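Local coordinates for protein short afifavidin (Afifella pfennigii, PDB 6HDS) that probably binds biotin and 2-iminobiotin in a strong non-covalent complex, although its exact biological role remains obscure, at residues Cys83-Ser88 / Trp106-Gln111; Thr57-Val62 / Trp76-Ala81; Val19-Val24 / Leu33-Gly38; Gln3-Arg8 / Ala37-Ser42. All coordinates share one frame; numbering follows the deposited sequence.

Contact 1: Cys83-Ser88 / Trp106-Gln111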
# COMPACT_ATOMS: atom_id res chain seq x y z
N CYS A 83 -5.04 -16.80 -3.29
CA CYS A 83 -3.81 -16.93 -4.06
C CYS A 83 -2.55 -16.65 -3.20
O CYS A 83 -1.47 -16.43 -3.79
CB CYS A 83 -3.84 -15.97 -5.25
SG CYS A 83 -5.16 -16.33 -6.44
N ASN A 84 -2.70 -16.59 -1.87
CA ASN A 84 -1.60 -16.56 -0.87
C ASN A 84 -0.57 -15.53 -1.30
O ASN A 84 0.60 -15.83 -1.62
CB ASN A 84 -1.06 -17.98 -0.61
CG ASN A 84 0.03 -18.02 0.44
OD1 ASN A 84 -0.07 -17.36 1.48
ND2 ASN A 84 1.07 -18.82 0.19
N SER A 85 -1.03 -14.28 -1.39
CA SER A 85 -0.23 -13.23 -1.91
C SER A 85 -0.88 -11.89 -1.60
O SER A 85 -2.09 -11.81 -1.26
CB SER A 85 -0.06 -13.41 -3.37
OG SER A 85 -1.34 -13.45 -4.00
N VAL A 86 -0.07 -10.85 -1.73
CA VAL A 86 -0.49 -9.49 -1.55
C VAL A 86 0.09 -8.62 -2.65
O VAL A 86 1.28 -8.71 -2.96
CB VAL A 86 -0.02 -8.95 -0.18
CG1 VAL A 86 -0.38 -7.48 -0.04
CG2 VAL A 86 -0.56 -9.79 0.97
N THR A 87 -0.71 -7.68 -3.15
CA THR A 87 -0.25 -6.70 -4.09
C THR A 87 -0.42 -5.28 -3.53
O THR A 87 -1.46 -4.95 -2.91
CB THR A 87 -1.00 -6.83 -5.42
OG1 THR A 87 -0.85 -8.13 -5.97
CG2 THR A 87 -0.58 -5.78 -6.43
N SER A 88 0.60 -4.43 -3.73
CA SER A 88 0.43 -2.98 -3.57
C SER A 88 0.73 -2.22 -4.86
O SER A 88 1.74 -2.46 -5.53
CB SER A 88 1.27 -2.42 -2.47
OG SER A 88 1.16 -3.20 -1.27
N TRP A 106 3.37 -1.50 -9.38
CA TRP A 106 2.91 -2.44 -8.34
C TRP A 106 4.00 -3.44 -8.00
O TRP A 106 4.86 -3.72 -8.81
CB TRP A 106 1.60 -3.16 -8.71
CG TRP A 106 1.55 -3.85 -10.04
CD1 TRP A 106 0.98 -3.38 -11.19
CD2 TRP A 106 2.02 -5.16 -10.33
NE1 TRP A 106 1.12 -4.29 -12.20
CE2 TRP A 106 1.71 -5.41 -11.69
CE3 TRP A 106 2.62 -6.15 -9.56
CZ2 TRP A 106 2.02 -6.61 -12.30
CZ3 TRP A 106 2.96 -7.33 -10.19
CH2 TRP A 106 2.65 -7.56 -11.52
N ASN A 107 3.88 -3.98 -6.79
CA ASN A 107 4.65 -5.07 -6.39
C ASN A 107 3.72 -6.13 -5.85
O ASN A 107 2.71 -5.79 -5.18
CB ASN A 107 5.65 -4.71 -5.27
CG ASN A 107 6.79 -3.83 -5.73
OD1 ASN A 107 7.46 -4.15 -6.70
ND2 ASN A 107 7.04 -2.74 -5.02
N LEU A 108 4.09 -7.41 -6.05
CA LEU A 108 3.29 -8.54 -5.63
C LEU A 108 4.15 -9.54 -4.86
O LEU A 108 5.15 -10.07 -5.38
CB LEU A 108 2.67 -9.17 -6.89
CG LEU A 108 2.18 -10.61 -6.81
CD1 LEU A 108 1.13 -10.80 -5.72
CD2 LEU A 108 1.58 -10.96 -8.18
N ALA A 109 3.85 -9.68 -3.57
CA ALA A 109 4.56 -10.66 -2.69
C ALA A 109 3.80 -11.99 -2.75
O ALA A 109 2.60 -11.99 -2.64
CB ALA A 109 4.70 -10.14 -1.28
N TYR A 110 4.51 -13.09 -3.01
CA TYR A 110 3.89 -14.40 -3.26
C TYR A 110 4.91 -15.47 -2.84
O TYR A 110 6.08 -15.15 -2.49
CB TYR A 110 3.47 -14.57 -4.72
CG TYR A 110 4.61 -14.62 -5.72
CD1 TYR A 110 5.27 -13.47 -6.12
CD2 TYR A 110 5.02 -15.82 -6.28
CE1 TYR A 110 6.34 -13.51 -7.00
CE2 TYR A 110 6.11 -15.88 -7.15
CZ TYR A 110 6.74 -14.71 -7.54
OH TYR A 110 7.83 -14.76 -8.38
N GLN A 111 4.47 -16.73 -2.89
CA GLN A 111 5.29 -17.83 -2.50
C GLN A 111 5.87 -18.43 -3.79
O GLN A 111 5.15 -18.97 -4.68
CB GLN A 111 4.49 -18.86 -1.69
CG GLN A 111 5.34 -19.94 -1.02
CD GLN A 111 6.69 -19.49 -0.51
OE1 GLN A 111 6.82 -18.52 0.23
NE2 GLN A 111 7.72 -20.21 -0.93
O HOH W 1 1.71 -17.29 -3.39

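Contact 2: Thr57-Val62 / Trp76-Ala81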
# COMPACT_ATOMS: atom_id res chain seq x y z
N THR A 57 -13.61 -11.65 -9.17
CA THR A 57 -14.39 -11.39 -7.97
C THR A 57 -13.72 -10.27 -7.19
O THR A 57 -12.51 -10.08 -7.30
CB THR A 57 -14.58 -12.64 -7.09
OG1 THR A 57 -13.31 -13.06 -6.57
CG2 THR A 57 -15.28 -13.78 -7.81
N PRO A 58 -14.50 -9.50 -6.39
CA PRO A 58 -13.96 -8.39 -5.61
C PRO A 58 -13.12 -8.85 -4.44
O PRO A 58 -13.48 -9.84 -3.79
CB PRO A 58 -15.20 -7.66 -5.07
CG PRO A 58 -16.35 -8.20 -5.93
CD PRO A 58 -15.96 -9.61 -6.27
N TYR A 59 -12.01 -8.13 -4.23
CA TYR A 59 -11.08 -8.24 -3.11
C TYR A 59 -10.94 -6.86 -2.50
O TYR A 59 -10.87 -5.86 -3.21
CB TYR A 59 -9.72 -8.78 -3.59
CG TYR A 59 -9.80 -10.23 -3.98
CD1 TYR A 59 -10.26 -10.59 -5.24
CD2 TYR A 59 -9.48 -11.25 -3.10
CE1 TYR A 59 -10.36 -11.91 -5.64
CE2 TYR A 59 -9.57 -12.57 -3.49
CZ TYR A 59 -10.04 -12.91 -4.74
OH TYR A 59 -10.10 -14.20 -5.15
N PRO A 60 -10.96 -6.77 -1.17
CA PRO A 60 -10.83 -5.48 -0.50
C PRO A 60 -9.48 -4.84 -0.84
O PRO A 60 -8.47 -5.57 -0.93
CB PRO A 60 -10.92 -5.80 0.99
CG PRO A 60 -11.35 -7.24 1.07
CD PRO A 60 -11.05 -7.91 -0.25
N LEU A 61 -9.51 -3.51 -0.99
CA LEU A 61 -8.31 -2.70 -1.03
C LEU A 61 -8.35 -1.63 0.07
O LEU A 61 -9.47 -1.12 0.50
CB LEU A 61 -8.14 -2.15 -2.46
CG LEU A 61 -8.93 -0.93 -2.90
CD1 LEU A 61 -8.35 0.36 -2.31
CD2 LEU A 61 -8.90 -0.84 -4.43
N VAL A 62 -7.15 -1.35 0.62
CA VAL A 62 -6.95 -0.29 1.62
C VAL A 62 -5.66 0.47 1.31
O VAL A 62 -4.62 -0.14 0.96
CB VAL A 62 -6.94 -0.76 3.09
CG1 VAL A 62 -8.13 -1.64 3.43
CG2 VAL A 62 -5.63 -1.42 3.51
N TRP A 76 -4.92 -11.20 -1.45
CA TRP A 76 -5.75 -12.09 -2.39
C TRP A 76 -6.40 -13.22 -1.61
O TRP A 76 -6.06 -14.35 -1.82
CB TRP A 76 -4.91 -12.58 -3.58
CG TRP A 76 -4.41 -11.40 -4.36
CD1 TRP A 76 -3.17 -10.85 -4.29
CD2 TRP A 76 -5.18 -10.52 -5.21
NE1 TRP A 76 -3.09 -9.74 -5.09
CE2 TRP A 76 -4.30 -9.51 -5.66
CE3 TRP A 76 -6.51 -10.52 -5.66
CZ2 TRP A 76 -4.69 -8.51 -6.54
CZ3 TRP A 76 -6.91 -9.50 -6.51
CH2 TRP A 76 -6.00 -8.55 -6.97
N ASP A 77 -7.34 -12.87 -0.71
CA ASP A 77 -8.19 -13.81 -0.06
C ASP A 77 -9.59 -13.23 -0.01
O ASP A 77 -9.79 -12.09 0.35
CB ASP A 77 -7.75 -14.13 1.36
CG ASP A 77 -8.57 -15.25 1.97
OD1 ASP A 77 -8.42 -16.43 1.53
OD2 ASP A 77 -9.36 -14.95 2.84
N ASN A 78 -10.55 -14.01 -0.48
CA ASN A 78 -11.95 -13.71 -0.20
C ASN A 78 -12.68 -15.04 0.03
O ASN A 78 -12.05 -16.10 0.11
CB ASN A 78 -12.48 -12.75 -1.26
CG ASN A 78 -12.73 -13.35 -2.63
OD1 ASN A 78 -12.68 -14.56 -2.83
ND2 ASN A 78 -12.98 -12.48 -3.60
N ALA A 79 -14.01 -14.99 0.15
CA ALA A 79 -14.82 -16.22 0.37
C ALA A 79 -14.70 -17.22 -0.78
O ALA A 79 -14.94 -18.40 -0.57
CB ALA A 79 -16.28 -15.86 0.60
N THR A 80 -14.36 -16.76 -1.99
CA THR A 80 -14.40 -17.61 -3.20
C THR A 80 -13.03 -18.23 -3.53
O THR A 80 -12.99 -19.31 -4.09
CB THR A 80 -14.95 -16.85 -4.42
OG1 THR A 80 -13.89 -16.08 -4.95
CG2 THR A 80 -16.16 -15.99 -4.10
N ALA A 81 -11.92 -17.57 -3.19
CA ALA A 81 -10.59 -18.09 -3.58
C ALA A 81 -9.46 -17.34 -2.86
O ALA A 81 -9.59 -16.23 -2.36
CB ALA A 81 -10.40 -18.00 -5.07

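Contact 3: Val19-Val24 / Leu33-Gly38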
# COMPACT_ATOMS: atom_id res chain seq x y z
N VAL A 19 -16.64 11.17 -3.94
CA VAL A 19 -15.89 10.46 -2.97
C VAL A 19 -15.66 9.04 -3.51
O VAL A 19 -14.67 8.41 -3.12
CB VAL A 19 -16.49 10.52 -1.54
CG1 VAL A 19 -17.75 11.35 -1.41
CG2 VAL A 19 -16.68 9.15 -0.91
N SER A 20 -16.54 8.55 -4.40
CA SER A 20 -16.35 7.23 -5.00
C SER A 20 -16.05 7.40 -6.48
O SER A 20 -16.48 8.37 -7.11
CB SER A 20 -17.51 6.31 -4.77
OG SER A 20 -18.70 6.88 -5.28
N SER A 21 -15.23 6.49 -7.02
CA SER A 21 -14.78 6.56 -8.43
C SER A 21 -14.51 5.14 -8.94
O SER A 21 -13.95 4.28 -8.20
CB SER A 21 -13.57 7.46 -8.62
OG SER A 21 -12.50 7.21 -7.70
N SER A 22 -14.87 4.90 -10.20
CA SER A 22 -14.67 3.62 -10.85
C SER A 22 -13.58 3.74 -11.91
O SER A 22 -13.51 4.70 -12.69
CB SER A 22 -15.98 3.10 -11.45
OG SER A 22 -16.88 2.75 -10.42
N TRP A 23 -12.78 2.70 -12.02
CA TRP A 23 -11.58 2.69 -12.82
C TRP A 23 -11.42 1.34 -13.51
O TRP A 23 -11.85 0.31 -12.99
CB TRP A 23 -10.33 2.94 -11.96
CG TRP A 23 -10.44 4.11 -11.05
CD1 TRP A 23 -11.09 4.19 -9.86
CD2 TRP A 23 -9.94 5.42 -11.34
NE1 TRP A 23 -10.96 5.46 -9.35
CE2 TRP A 23 -10.30 6.25 -10.26
CE3 TRP A 23 -9.19 5.96 -12.40
CZ2 TRP A 23 -9.94 7.59 -10.22
CZ3 TRP A 23 -8.88 7.30 -12.38
CH2 TRP A 23 -9.23 8.10 -11.29
N VAL A 24 -10.61 1.36 -14.57
CA VAL A 24 -10.28 0.17 -15.35
C VAL A 24 -8.84 0.31 -15.84
O VAL A 24 -8.40 1.37 -16.31
CB VAL A 24 -11.29 -0.03 -16.50
CG1 VAL A 24 -11.23 1.11 -17.50
CG2 VAL A 24 -11.07 -1.34 -17.20
N LEU A 33 -12.60 3.12 -5.98
CA LEU A 33 -11.92 3.84 -4.89
C LEU A 33 -12.94 4.68 -4.11
O LEU A 33 -13.83 5.30 -4.71
CB LEU A 33 -10.81 4.74 -5.43
CG LEU A 33 -9.68 4.02 -6.16
CD1 LEU A 33 -8.68 5.01 -6.72
CD2 LEU A 33 -9.00 3.01 -5.26
N VAL A 34 -12.80 4.63 -2.79
CA VAL A 34 -13.61 5.43 -1.88
C VAL A 34 -12.66 6.20 -0.96
O VAL A 34 -11.88 5.60 -0.23
CB VAL A 34 -14.59 4.57 -1.07
CG1 VAL A 34 -15.57 5.44 -0.31
CG2 VAL A 34 -15.33 3.58 -1.93
N PHE A 35 -12.70 7.52 -1.07
CA PHE A 35 -11.91 8.38 -0.20
C PHE A 35 -12.65 8.62 1.13
O PHE A 35 -13.86 8.89 1.11
CB PHE A 35 -11.63 9.69 -0.94
CG PHE A 35 -10.69 9.48 -2.10
CD1 PHE A 35 -9.34 9.33 -1.90
CD2 PHE A 35 -11.19 9.41 -3.39
CE1 PHE A 35 -8.48 9.10 -2.96
CE2 PHE A 35 -10.32 9.22 -4.47
CZ PHE A 35 -8.97 9.05 -4.25
N GLY A 36 -11.92 8.55 2.26
CA GLY A 36 -12.51 8.77 3.58
C GLY A 36 -11.71 9.80 4.35
O GLY A 36 -11.00 10.60 3.75
N ALA A 37 -11.91 9.82 5.67
CA ALA A 37 -11.19 10.70 6.58
C ALA A 37 -9.76 10.19 6.74
O ALA A 37 -9.44 9.09 6.37
CB ALA A 37 -11.88 10.76 7.92
N GLY A 38 -8.90 11.02 7.32
CA GLY A 38 -7.54 10.60 7.61
C GLY A 38 -6.76 10.20 6.37
O GLY A 38 -5.97 9.22 6.43

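Contact 4: Gln3-Arg8 / Ala37-Ser42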
# COMPACT_ATOMS: atom_id res chain seq x y z
N GLN A 3 -8.25 20.39 10.76
CA GLN A 3 -7.99 20.62 9.31
C GLN A 3 -7.91 19.28 8.57
O GLN A 3 -7.28 19.25 7.52
CB GLN A 3 -6.68 21.36 9.04
CG GLN A 3 -6.31 22.43 10.05
CD GLN A 3 -5.68 21.79 11.26
OE1 GLN A 3 -6.07 20.68 11.65
NE2 GLN A 3 -4.69 22.46 11.83
N ASP A 4 -8.49 18.20 9.12
CA ASP A 4 -8.51 16.93 8.40
C ASP A 4 -9.30 17.16 7.11
O ASP A 4 -10.39 17.76 7.14
CB ASP A 4 -9.11 15.75 9.19
CG ASP A 4 -8.90 14.40 8.51
OD1 ASP A 4 -7.75 14.12 8.06
OD2 ASP A 4 -9.88 13.65 8.41
N MET A 5 -8.74 16.73 5.98
CA MET A 5 -9.43 16.82 4.69
C MET A 5 -10.70 15.99 4.77
O MET A 5 -10.67 14.85 5.25
CB MET A 5 -8.58 16.26 3.55
CG MET A 5 -7.32 17.03 3.32
SD MET A 5 -7.62 18.54 2.35
CE MET A 5 -7.29 17.92 0.70
N SER A 6 -11.81 16.56 4.29
CA SER A 6 -13.03 15.82 4.13
C SER A 6 -12.83 14.74 3.07
O SER A 6 -11.93 14.84 2.24
CB SER A 6 -14.19 16.73 3.81
OG SER A 6 -14.25 17.03 2.42
N PRO A 7 -13.60 13.63 3.11
CA PRO A 7 -13.63 12.68 1.99
C PRO A 7 -13.73 13.42 0.64
O PRO A 7 -12.95 13.15 -0.28
CB PRO A 7 -14.85 11.84 2.33
CG PRO A 7 -14.85 11.81 3.86
CD PRO A 7 -14.42 13.20 4.25
N ARG A 8 -14.65 14.38 0.51
CA ARG A 8 -14.83 15.06 -0.80
C ARG A 8 -13.60 15.90 -1.19
O ARG A 8 -13.15 15.88 -2.35
CB ARG A 8 -16.12 15.88 -0.87
CG ARG A 8 -16.42 16.46 -2.25
CD ARG A 8 -17.83 17.02 -2.44
NE ARG A 8 -18.79 16.05 -2.98
CZ ARG A 8 -19.65 15.31 -2.26
NH1 ARG A 8 -19.55 15.25 -0.94
NH2 ARG A 8 -20.61 14.64 -2.87
N ALA A 37 -11.91 9.82 5.67
CA ALA A 37 -11.19 10.70 6.58
C ALA A 37 -9.76 10.19 6.74
O ALA A 37 -9.44 9.09 6.37
CB ALA A 37 -11.88 10.76 7.92
N GLY A 38 -8.90 11.02 7.32
CA GLY A 38 -7.54 10.60 7.61
C GLY A 38 -6.76 10.20 6.37
O GLY A 38 -5.97 9.22 6.43
N ASN A 39 -6.97 10.91 5.25
CA ASN A 39 -6.29 10.58 3.98
C ASN A 39 -6.54 9.13 3.53
O ASN A 39 -5.73 8.54 2.77
CB ASN A 39 -4.77 10.82 4.09
CG ASN A 39 -4.40 12.23 4.53
OD1 ASN A 39 -3.41 12.44 5.23
ND2 ASN A 39 -5.14 13.22 4.06
N SER A 40 -7.65 8.53 3.99
CA SER A 40 -7.92 7.11 3.82
C SER A 40 -8.44 6.82 2.41
O SER A 40 -9.05 7.67 1.75
CB SER A 40 -8.85 6.58 4.87
OG SER A 40 -10.18 7.05 4.67
N VAL A 41 -8.05 5.64 1.93
CA VAL A 41 -8.51 5.04 0.68
C VAL A 41 -9.02 3.65 1.02
O VAL A 41 -8.34 2.87 1.66
CB VAL A 41 -7.36 4.96 -0.36
CG1 VAL A 41 -7.77 4.14 -1.58
CG2 VAL A 41 -6.86 6.33 -0.76
N SER A 42 -10.25 3.36 0.57
CA SER A 42 -10.85 2.06 0.67
C SER A 42 -11.42 1.71 -0.71
O SER A 42 -11.48 2.55 -1.61
CB SER A 42 -11.93 2.05 1.74
OG SER A 42 -13.13 2.59 1.22
O HOH W 2 -9.16 12.78 4.35

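Contact 1: Cys83-Ser88 / Trp106-Gln111
Thr-87 and Leu-108 meet at the tight middle of this strand pair, where OG1 of Thr-87 lies 3.3 Å from CD1 of Leu-108. The methyl CG2 of Thr-87, set opposite the backbone N by a chi1 of -58°, runs instead toward the carbonyl O of Asn-107 and CB of Trp-106. The hydroxyl is thereby kept beside the backbone N and bonds with NE1 of Trp-76. CD1 of Leu-108 also touches Val-86 O and CB of Ser-85, the latter 3.7 Å away. Backbone bonds run both ways between Val-86 and Ala-109, with Val-86 N to Ala-109 O at 3.0 Å and Ala-109 N to Val-86 O at 2.8 Å; Ser-88 and Asn-107 repeat the exchange. The two strands form an antiparallel hairpin of the eight-stranded avidin barrel, and Ser-85 and Thr-87 probably both bind biotin. On the face that carries Val-86, Ser-88 and Ala-109, Ala-109 packs on Gly-91 of the second subunit, and Ser-88 OG bonds with Thr-90 OG1 of that subunit. Replacing Thr-87 by alanine would probably leave NE1 of Trp-76 without its hydroxyl partner and open a gap beside CD1 of Leu-108. At Asn-84 the chain turns a corner and the pairing slackens: a water donates to Asn-84 O and accepts from Gln-111 N at 2.9 Å, bridging backbones that no longer bond directly. Beyond it the side chains of Asn-84 and Gln-111 lie alongside each other, amide planes 31° apart, ND2 of Asn-84 only grazing CB of Gln-111 at 3.9 Å, with Gln-111 exposed to solvent.

Contact 2: Thr57-Val62 / Trp76-Ala81
The ring of Tyr-59 is held between an amide and an indole. Over one face lies the side chain of Asn-78, its amide plane only 9° from the ring plane and its ND2 3.2 Å from CZ of Tyr-59. The opposite face takes the edge of Trp-76, CE3 lying 3.7 Å from CG of Tyr-59, in an edge-to-face pair whose planes stand at 61°. The backbone of Asp-77 borders the rim of the same ring.

The amide is kept flat against the ring by bonds at both of its ends. ND2 of Asn-78 donates to Thr-57 OG1 at 3.0 Å and to Pro-58 O at 2.7 Å; both acceptors lie close to the amide plane, although the nitrogen stands above the carbonyl plane of Pro-58. OD1 of Asn-78 accepts from Thr-80 N at 2.9 Å, from Thr-80 OG1 and, nearly in line with its C=O bond, from Ala-81 N, making an Asx turn and Asx motif that curl residues 78-81 round OD1. A chi1 of 73° at Asn-78 turns the amide into reach of all these partners.

Farther out, the indole of Trp-76 touches Ser-85 of the probable biotin site. With two donor bonds and three accepted ones, the Asn-78 amide has little freedom to turn, and it ties the start of strand 59-66 to the turn that follows strand 69-77.

Contact 3: Val19-Val24 / Leu33-Gly38
Leu-33 crosses the indole of Trp-23 at about a right angle. From the backbone outward, CB of Leu-33 passes 3.8 Å from OG of Ser-21, CG comes 3.7 Å from NE1 of Trp-23, and the methyl CD1 closes to 3.5 Å from the same nitrogen. The other methyl, CD2, points to Leu-61. A chi2 of 177° extends the chain, carrying CD1 against NE1 of the indole. NE1 of Trp-23 donates to Ser-21 OG at 2.9 Å, the oxygen lying 20° out of the indole plane, which restrains the rotation of the indole. An alanine in place of Trp-23 would probably leave Ser-21 OG without this donor and open a gap beside CD1 of Leu-33. In the backbone the antiparallel pairing is regular: Ser-21 and Leu-33 exchange bonds both ways, and Phe-35 N donates to Val-19 O at 3.0 Å. CG2 of Val-19 meets CG1 of Val-34. This is the first hairpin of the avidin barrel: on one flank strand 20-24 borders strand 116-128, on the other strand 30-35 borders strand 40-46, Leu-33 and Phe-35 resting on Val-41, while Trp-23 reaches Val-100 and Ile-102 of strand 99-111 and Phe-35 meets Phe-14 from helix 7-14.

Contact 4: Gln3-Arg8 / Ala37-Ser42
The carboxylate of Asp-4 is presented to the turn that begins at Ala-37. OD2 of Asp-4 accepts a nearly straight bond from Gly-38 N at 3.0 Å, N-H...O angle 169°, through its syn lone pair. The same OD2 lies 3.5 Å from CB of Ala-37. Extension of the side chain, with CG trans to the backbone N at a chi1 of -170°, carries the carboxylate across to the turn. Pro-7 approaches from the other end of the segment, the CG of its ring 4.0 Å from Ala-37 N. Beside them a water donates to Met-5 O at 2.7 Å and accepts from Asn-39 N at 3.0 Å, joining the backbones where they do not meet. The turn itself, a type I' from Ala-37 to Ser-40, has positive phi at Gly-38 and Asn-39; Ala-37 O accepts from both Ser-40 N and Ser-40 OG, the latter at 2.8 Å. The contact lies on the surface, apart from the biotin site. Ser-6, at the N-cap, bonds through OG to Gln-9 N as the chain enters helix 7-14, and the turn links strand 30-35 to strand 40-46, with Asn-39 packing on Trp-66 of strand 59-66 and on Asp-77 of the second subunit.

All four contacts reach one antiparallel barrel of eight strands joined in chain order. Contacts 3 and 4, with centres about 10 Å apart, lie at its start and share Ala-37 and Gly-38: one pairs strands 20-24 and 30-35, the other sets the segment entering helix 7-14 against the turn before strand 40-46. Contact 2 comes next, on strands 59-66 and 69-77, and touches both through Leu-61. Contact 1, on strands 82-96 and 99-111, adjoins contact 2, about 13 Å between centres, but lies about 22 Å from contact 3, across the chain's centre. Contacts 1 and 2 meet beside the probable biotin site, and contacts 1, 2 and 4 touch the second subunit.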